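Side-chain contacts in NOL1/NOP2/sun family protein (PDB 3M4X), which probably methylates a cytosine of ribosomal RNA, using a Rossmann-fold methyltransferase domain joined to a PUA-like RNA-binding domain: residues A[244-247]-A[248-251]; A[360-363]-A[364-367]; A[101-104]-A[105-109]. All blocks are in the same frame, centred on the assembly; numbering follows the deposited sequence.

Interaction 1 of 3, residues A[244-247]-A[248-251]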
loop_
_atom_site.group_PDB
_atom_site.type_symbol
_atom_site.label_atom_id
_atom_site.label_comp_id
_atom_site.label_asym_id
_atom_site.label_seq_id
_atom_site.Cartn_x
_atom_site.Cartn_y
_atom_site.Cartn_z
ATOM N N GLU A 244 -20.123 10.108 -12.924
ATOM C CA GLU A 244 -20.127 11.525 -13.280
ATOM C C GLU A 244 -18.707 12.087 -13.240
ATOM O O GLU A 244 -18.356 12.917 -14.067
ATOM C CB GLU A 244 -21.095 12.344 -12.418
ATOM C CG GLU A 244 -22.568 12.052 -12.725
ATOM C CD GLU A 244 -23.541 12.937 -11.935
ATOM O OE1 GLU A 244 -23.149 14.048 -11.530
ATOM O OE2 GLU A 244 -24.702 12.520 -11.724
ATOM N N ILE A 245 -17.898 11.605 -12.294
ATOM C CA ILE A 245 -16.471 11.924 -12.249
ATOM C C ILE A 245 -15.717 11.438 -13.500
ATOM O O ILE A 245 -14.925 12.180 -14.081
ATOM C CB ILE A 245 -15.803 11.346 -10.986
ATOM C CG1 ILE A 245 -16.136 12.213 -9.772
ATOM C CG2 ILE A 245 -14.287 11.283 -11.161
ATOM C CD1 ILE A 245 -15.766 13.683 -9.944
ATOM N N ILE A 246 -15.971 10.197 -13.917
ATOM C CA ILE A 246 -15.374 9.676 -15.145
ATOM C C ILE A 246 -15.806 10.442 -16.412
ATOM O O ILE A 246 -15.008 10.643 -17.326
ATOM C CB ILE A 246 -15.651 8.175 -15.330
ATOM C CG1 ILE A 246 -15.309 7.407 -14.050
ATOM C CG2 ILE A 246 -14.836 7.633 -16.496
ATOM C CD1 ILE A 246 -13.875 7.587 -13.622
ATOM N N SER A 247 -17.069 10.861 -16.469
ATOM C CA SER A 247 -17.554 11.660 -17.591
ATOM C C SER A 247 -16.814 12.980 -17.610
ATOM O O SER A 247 -16.304 13.405 -18.631
ATOM C CB SER A 247 -19.060 11.934 -17.446
ATOM O OG SER A 247 -19.777 10.723 -17.339
ATOM N N TRP A 248 -16.794 13.635 -16.459
ATOM C CA TRP A 248 -16.078 14.879 -16.284
ATOM C C TRP A 248 -14.618 14.757 -16.744
ATOM O O TRP A 248 -14.112 15.630 -17.455
ATOM C CB TRP A 248 -16.156 15.310 -14.818
ATOM C CG TRP A 248 -15.393 16.568 -14.531
ATOM C CD1 TRP A 248 -15.822 17.850 -14.728
ATOM C CD2 TRP A 248 -14.066 16.665 -13.991
ATOM N NE1 TRP A 248 -14.848 18.736 -14.344
ATOM C CE2 TRP A 248 -13.758 18.038 -13.890
ATOM C CE3 TRP A 248 -13.108 15.723 -13.584
ATOM C CZ2 TRP A 248 -12.541 18.496 -13.390
ATOM C CZ3 TRP A 248 -11.898 16.176 -13.090
ATOM C CH2 TRP A 248 -11.621 17.554 -13.006
ATOM N N LEU A 249 -13.947 13.673 -16.351
ATOM C CA LEU A 249 -12.580 13.415 -16.824
ATOM C C LEU A 249 -12.510 13.342 -18.347
ATOM O O LEU A 249 -11.662 13.981 -18.967
ATOM C CB LEU A 249 -12.014 12.120 -16.228
ATOM C CG LEU A 249 -11.483 12.163 -14.795
ATOM C CD1 LEU A 249 -11.072 10.763 -14.295
ATOM C CD2 LEU A 249 -10.320 13.122 -14.728
ATOM N N VAL A 250 -13.395 12.543 -18.940
ATOM C CA VAL A 250 -13.412 12.338 -20.388
ATOM C C VAL A 250 -13.782 13.614 -21.158
ATOM O O VAL A 250 -13.324 13.830 -22.282
ATOM C CB VAL A 250 -14.387 11.205 -20.782
ATOM C CG1 VAL A 250 -14.607 11.170 -22.300
ATOM C CG2 VAL A 250 -13.883 9.869 -20.273
ATOM N N GLU A 251 -14.597 14.461 -20.545
ATOM C CA GLU A 251 -15.007 15.695 -21.206
ATOM C C GLU A 251 -13.943 16.778 -21.149
ATOM O O GLU A 251 -13.844 17.610 -22.052
ATOM C CB GLU A 251 -16.326 16.205 -20.620
ATOM C CG GLU A 251 -17.516 15.390 -21.097
ATOM C CD GLU A 251 -18.739 15.535 -20.215
ATOM O OE1 GLU A 251 -18.646 16.189 -19.155
ATOM O OE2 GLU A 251 -19.792 14.972 -20.579
#
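The indole of Trp248 meets the preceding helical turn at its edge: the carbonyl oxygen of Ile245 lies near the ring plane, 4.0 Å from CE3, and outside the turn Gln214 of helix 205-222 also touches the side chain. With CG anti to the backbone N (chi1 178°), the ring swings out from the helix while CB stays close over the carbonyls of Glu244 and Ile245. The second flat group, the Glu251 carboxylate, turns back along its own helix and lies alongside Ser247 O without a bond between the oxygens; its grip comes from Ser275, whose OG is hydrogen-bonded to Glu251 OE2. Ser247 OG binds Glu243 O, one turn back, and Ser275 N, so Ser275 ties two successive turns to the loop between strands 267-268 and 283-285. Along the buried side, Ile246 CD1 touches Leu249 CD1 at 4.3 Å, and the pair faces strands 228-234 and 295-302. Val250 CG2 sits 3.2 Å from Ile246 O. Four i+4 backbone bonds run through the segment, from Trp248 N to Glu244 O at 2.9 Å down to Glu251 N to Ser247 O at 2.8 Å. The pattern is that of an amphipathic alpha-helix, here 243-252, laid against the sheet of the Rossmann-like methyltransferase domain beside helix 205-222.

Interaction 2 of 3, residues A[360-363]-A[364-367]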
loop_
_atom_site.group_PDB
_atom_site.type_symbol
_atom_site.label_atom_id
_atom_site.label_comp_id
_atom_site.label_asym_id
_atom_site.label_seq_id
_atom_site.Cartn_x
_atom_site.Cartn_y
_atom_site.Cartn_z
ATOM N N PRO A 360 13.417 11.843 -8.130
ATOM C CA PRO A 360 13.882 13.175 -8.518
ATOM C C PRO A 360 14.539 13.794 -7.301
ATOM O O PRO A 360 14.719 13.120 -6.284
ATOM C CB PRO A 360 12.575 13.931 -8.820
ATOM C CG PRO A 360 11.492 12.913 -8.793
ATOM C CD PRO A 360 11.966 11.822 -7.894
ATOM N N SER A 361 14.872 15.070 -7.371
ATOM C CA SER A 361 15.333 15.739 -6.171
ATOM C C SER A 361 14.167 15.872 -5.207
ATOM O O SER A 361 13.063 16.253 -5.600
ATOM C CB SER A 361 15.908 17.117 -6.482
ATOM O OG SER A 361 16.319 17.742 -5.279
ATOM N N LEU A 362 14.413 15.567 -3.944
ATOM C CA LEU A 362 13.352 15.621 -2.950
ATOM C C LEU A 362 13.384 16.900 -2.116
ATOM O O LEU A 362 12.575 17.070 -1.199
ATOM C CB LEU A 362 13.418 14.393 -2.046
ATOM C CG LEU A 362 13.343 13.051 -2.778
ATOM C CD1 LEU A 362 13.336 11.927 -1.763
ATOM C CD2 LEU A 362 12.109 12.984 -3.669
ATOM N N ASP A 363 14.319 17.795 -2.429
ATOM C CA ASP A 363 14.384 19.082 -1.742
ATOM C C ASP A 363 13.024 19.778 -1.824
ATOM O O ASP A 363 12.459 19.925 -2.912
ATOM C CB ASP A 363 15.487 19.965 -2.339
ATOM C CG ASP A 363 16.878 19.361 -2.171
ATOM O OD1 ASP A 363 17.124 18.688 -1.145
ATOM O OD2 ASP A 363 17.729 19.563 -3.063
ATOM N N GLY A 364 12.488 20.182 -0.676
ATOM C CA GLY A 364 11.206 20.861 -0.648
ATOM C C GLY A 364 10.044 19.906 -0.432
ATOM O O GLY A 364 8.885 20.322 -0.370
ATOM N N LEU A 365 10.346 18.620 -0.307
ATOM C CA LEU A 365 9.302 17.637 -0.044
ATOM C C LEU A 365 9.293 17.200 1.412
ATOM O O LEU A 365 10.343 17.053 2.032
ATOM C CB LEU A 365 9.474 16.414 -0.939
ATOM C CG LEU A 365 8.561 16.275 -2.153
ATOM C CD1 LEU A 365 9.342 16.502 -3.429
ATOM C CD2 LEU A 365 7.958 14.890 -2.153
ATOM N N LYS A 366 8.102 17.009 1.962
ATOM C CA LYS A 366 7.969 16.336 3.242
ATOM C C LYS A 366 8.042 14.819 2.999
ATOM O O LYS A 366 7.076 14.197 2.554
ATOM C CB LYS A 366 6.657 16.730 3.929
ATOM C CG LYS A 366 6.520 18.214 4.188
ATOM C CD LYS A 366 5.197 18.542 4.867
ATOM C CE LYS A 366 5.175 19.983 5.339
ATOM N NZ LYS A 366 3.917 20.318 6.064
ATOM N N VAL A 367 9.204 14.239 3.274
ATOM C CA VAL A 367 9.430 12.829 3.013
ATOM C C VAL A 367 9.623 12.068 4.315
ATOM O O VAL A 367 10.605 12.282 5.027
ATOM C CB VAL A 367 10.650 12.615 2.124
ATOM C CG1 VAL A 367 11.012 11.154 2.088
ATOM C CG2 VAL A 367 10.379 13.134 0.727
#
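A type II beta turn from Leu362 to Leu365, backed by a small apolar contact between the leucines and Val367, forms this surface contact in the loop that joins strands 351-355 and 367-370. Leu365 N donates to Leu362 O at 2.9 Å, with an N-H...O angle of 147°, and closes the turn. Gly364, at the third position, takes the positive phi that a type II turn needs there and that glycine adopts readily.

The Leu365 side chain starts close to the acceptor: its CB is 3.2 Å from Leu362 O, and CD1 lies 4.1 Å from Leu362 CA. The two leucines meet loosely through Leu362 CD2 and Leu365 CD1, 4.5 Å apart. Leu362 makes its nearer side-chain contact with the start of the next strand, where its CD1 reaches Val367 CG2 at 4.0 Å and the two side chains cross at about a right angle. Chi1 of Val367 (169°) sets CG2 beside the backbone N, and this is the branch that receives the leucine. On the polar side, Asp363 N makes a long, weak hydrogen bond of 3.5 Å to Ser361 OG.

Beyond the turn, Leu365 packs on Thr161, His163 and His171, while Val367 touches Ile159, placing the loop beside strand 158-161 of the methyltransferase domain. The chemistry is thus divided: one backbone bond and a glycine fix the course of the chain, whereas loose methyl contacts join Leu362 to Leu365 and to Val367, and no salt bridge joins the two halves of the turn.

Interaction 3 of 3, residues A[101-104]-A[105-109]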
loop_
_atom_site.group_PDB
_atom_site.type_symbol
_atom_site.label_atom_id
_atom_site.label_comp_id
_atom_site.label_asym_id
_atom_site.label_seq_id
_atom_site.Cartn_x
_atom_site.Cartn_y
_atom_site.Cartn_z
ATOM N N ALA A 101 -5.060 -1.701 -11.135
ATOM C CA ALA A 101 -3.907 -0.856 -11.406
ATOM C C ALA A 101 -2.813 -1.583 -12.161
ATOM O O ALA A 101 -2.142 -0.984 -12.998
ATOM C CB ALA A 101 -3.361 -0.255 -10.108
ATOM N N ALA A 102 -2.635 -2.869 -11.867
ATOM C CA ALA A 102 -1.587 -3.683 -12.496
ATOM C C ALA A 102 -0.296 -2.905 -12.798
ATOM O O ALA A 102 0.118 -2.767 -13.954
ATOM C CB ALA A 102 -2.108 -4.352 -13.752
ATOM N N ALA A 103 0.337 -2.407 -11.744
ATOM C CA ALA A 103 1.641 -1.775 -11.859
ATOM C C ALA A 103 2.649 -2.781 -12.418
ATOM O O ALA A 103 2.541 -3.982 -12.192
ATOM C CB ALA A 103 2.089 -1.290 -10.501
ATOM N N LYS A 104 3.643 -2.285 -13.139
ATOM C CA LYS A 104 4.659 -3.152 -13.709
ATOM C C LYS A 104 6.020 -2.836 -13.105
ATOM O O LYS A 104 6.315 -1.680 -12.803
ATOM C CB LYS A 104 4.711 -2.981 -15.227
ATOM C CG LYS A 104 3.419 -3.369 -15.954
ATOM C CD LYS A 104 3.418 -2.843 -17.390
ATOM C CE LYS A 104 4.679 -3.258 -18.152
ATOM N NZ LYS A 104 4.802 -2.571 -19.484
ATOM N N PRO A 105 6.849 -3.873 -12.911
ATOM C CA PRO A 105 8.240 -3.675 -12.504
ATOM C C PRO A 105 8.894 -2.591 -13.341
ATOM O O PRO A 105 8.835 -2.658 -14.577
ATOM C CB PRO A 105 8.882 -5.030 -12.826
ATOM C CG PRO A 105 7.733 -6.039 -12.603
ATOM C CD PRO A 105 6.516 -5.297 -13.127
ATOM N N GLY A 106 9.490 -1.596 -12.685
ATOM C CA GLY A 106 10.227 -0.562 -13.401
ATOM C C GLY A 106 9.453 0.722 -13.676
ATOM O O GLY A 106 10.030 1.722 -14.108
ATOM N N GLU A 107 8.145 0.708 -13.429
ATOM C CA GLU A 107 7.337 1.899 -13.651
ATOM C C GLU A 107 7.575 2.929 -12.561
ATOM O O GLU A 107 7.992 2.597 -11.451
ATOM C CB GLU A 107 5.840 1.541 -13.692
ATOM C CG GLU A 107 5.389 0.877 -14.974
ATOM C CD GLU A 107 3.868 0.740 -15.043
ATOM O OE1 GLU A 107 3.242 0.487 -13.999
ATOM O OE2 GLU A 107 3.307 0.901 -16.141
ATOM N N LYS A 108 7.283 4.180 -12.873
ATOM C CA LYS A 108 7.128 5.193 -11.837
ATOM C C LYS A 108 5.645 5.271 -11.470
ATOM O O LYS A 108 4.794 5.557 -12.317
ATOM C CB LYS A 108 7.688 6.541 -12.302
ATOM C CG LYS A 108 9.196 6.487 -12.593
ATOM C CD LYS A 108 9.687 7.747 -13.310
ATOM C CE LYS A 108 9.298 7.750 -14.776
ATOM N NZ LYS A 108 9.610 9.076 -15.406
ATOM N N VAL A 109 5.341 4.994 -10.202
ATOM C CA VAL A 109 3.959 4.800 -9.782
ATOM C C VAL A 109 3.613 5.702 -8.607
ATOM O O VAL A 109 4.384 5.836 -7.679
ATOM C CB VAL A 109 3.682 3.306 -9.397
ATOM C CG1 VAL A 109 2.230 3.110 -8.970
ATOM C CG2 VAL A 109 4.044 2.374 -10.538
#
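The backbone leaves helix 95-101 through Ala102, which has positive phi, and then reverses in a type II beta turn from Lys104 to Glu107, with Pro105 and Gly106 at its two central positions. This is the link from a helix into strand 108-111 of the Rossmann-like sheet. Glu107 N donates to Lys104 O at 3.1 Å and closes the turn. Both central residues suit their places, Pro105 with its ring-restricted phi and Gly106 with a positive one.

Glu107 folds back over the same turn. Its CG stands beside the backbone N (chi1 -76°), and the chain then extends across Lys104, bringing CD within 3.8 Å of Lys104 CB. The two side chains cross at a slant. Their charged ends remain apart, with Lys104 NZ 5.0 Å from Glu107 OE2; that oxygen instead forms a salt bridge with Arg178 of strand 176-182. Lys104 could add at most a longer-range attraction.

Deeper in, Ala103 CB packs against Val109 CG2 at 4.2 Å, the methyl meeting the valine branch that lies beside its backbone N. Leu123 and Met127 of helix 118-127 touch this apolar side. A second bond spans the turn: Lys104 N donates to Glu107 OE1 at 2.9 Å with an angle of 159° at the hydrogen, reaching the oxygen from above the carboxylate, 62° out of its plane.

In the fold
From the N terminus the order is interaction 3, interaction 1, interaction 2; each closes before the next opens, so none nests or crosses. Interaction 3 closes the short turn between helix 95-101 and strand 108-111 in the methyltransferase domain. Interaction 1 closes no loop: it lies within helix 243-252 of the same domain, against strands 228-234 and 295-302, with its centre about 24 Å from that of interaction 3. Interaction 2 turns the chain before strand 367-370, which pairs antiparallel with strand 158-161 and thereby joins the C-terminal part to the Rossmann-like sheet. It approaches interaction 3 to about 7 Å between nearest atoms, without touching; Phe175 contacts both Pro360 and Lys108.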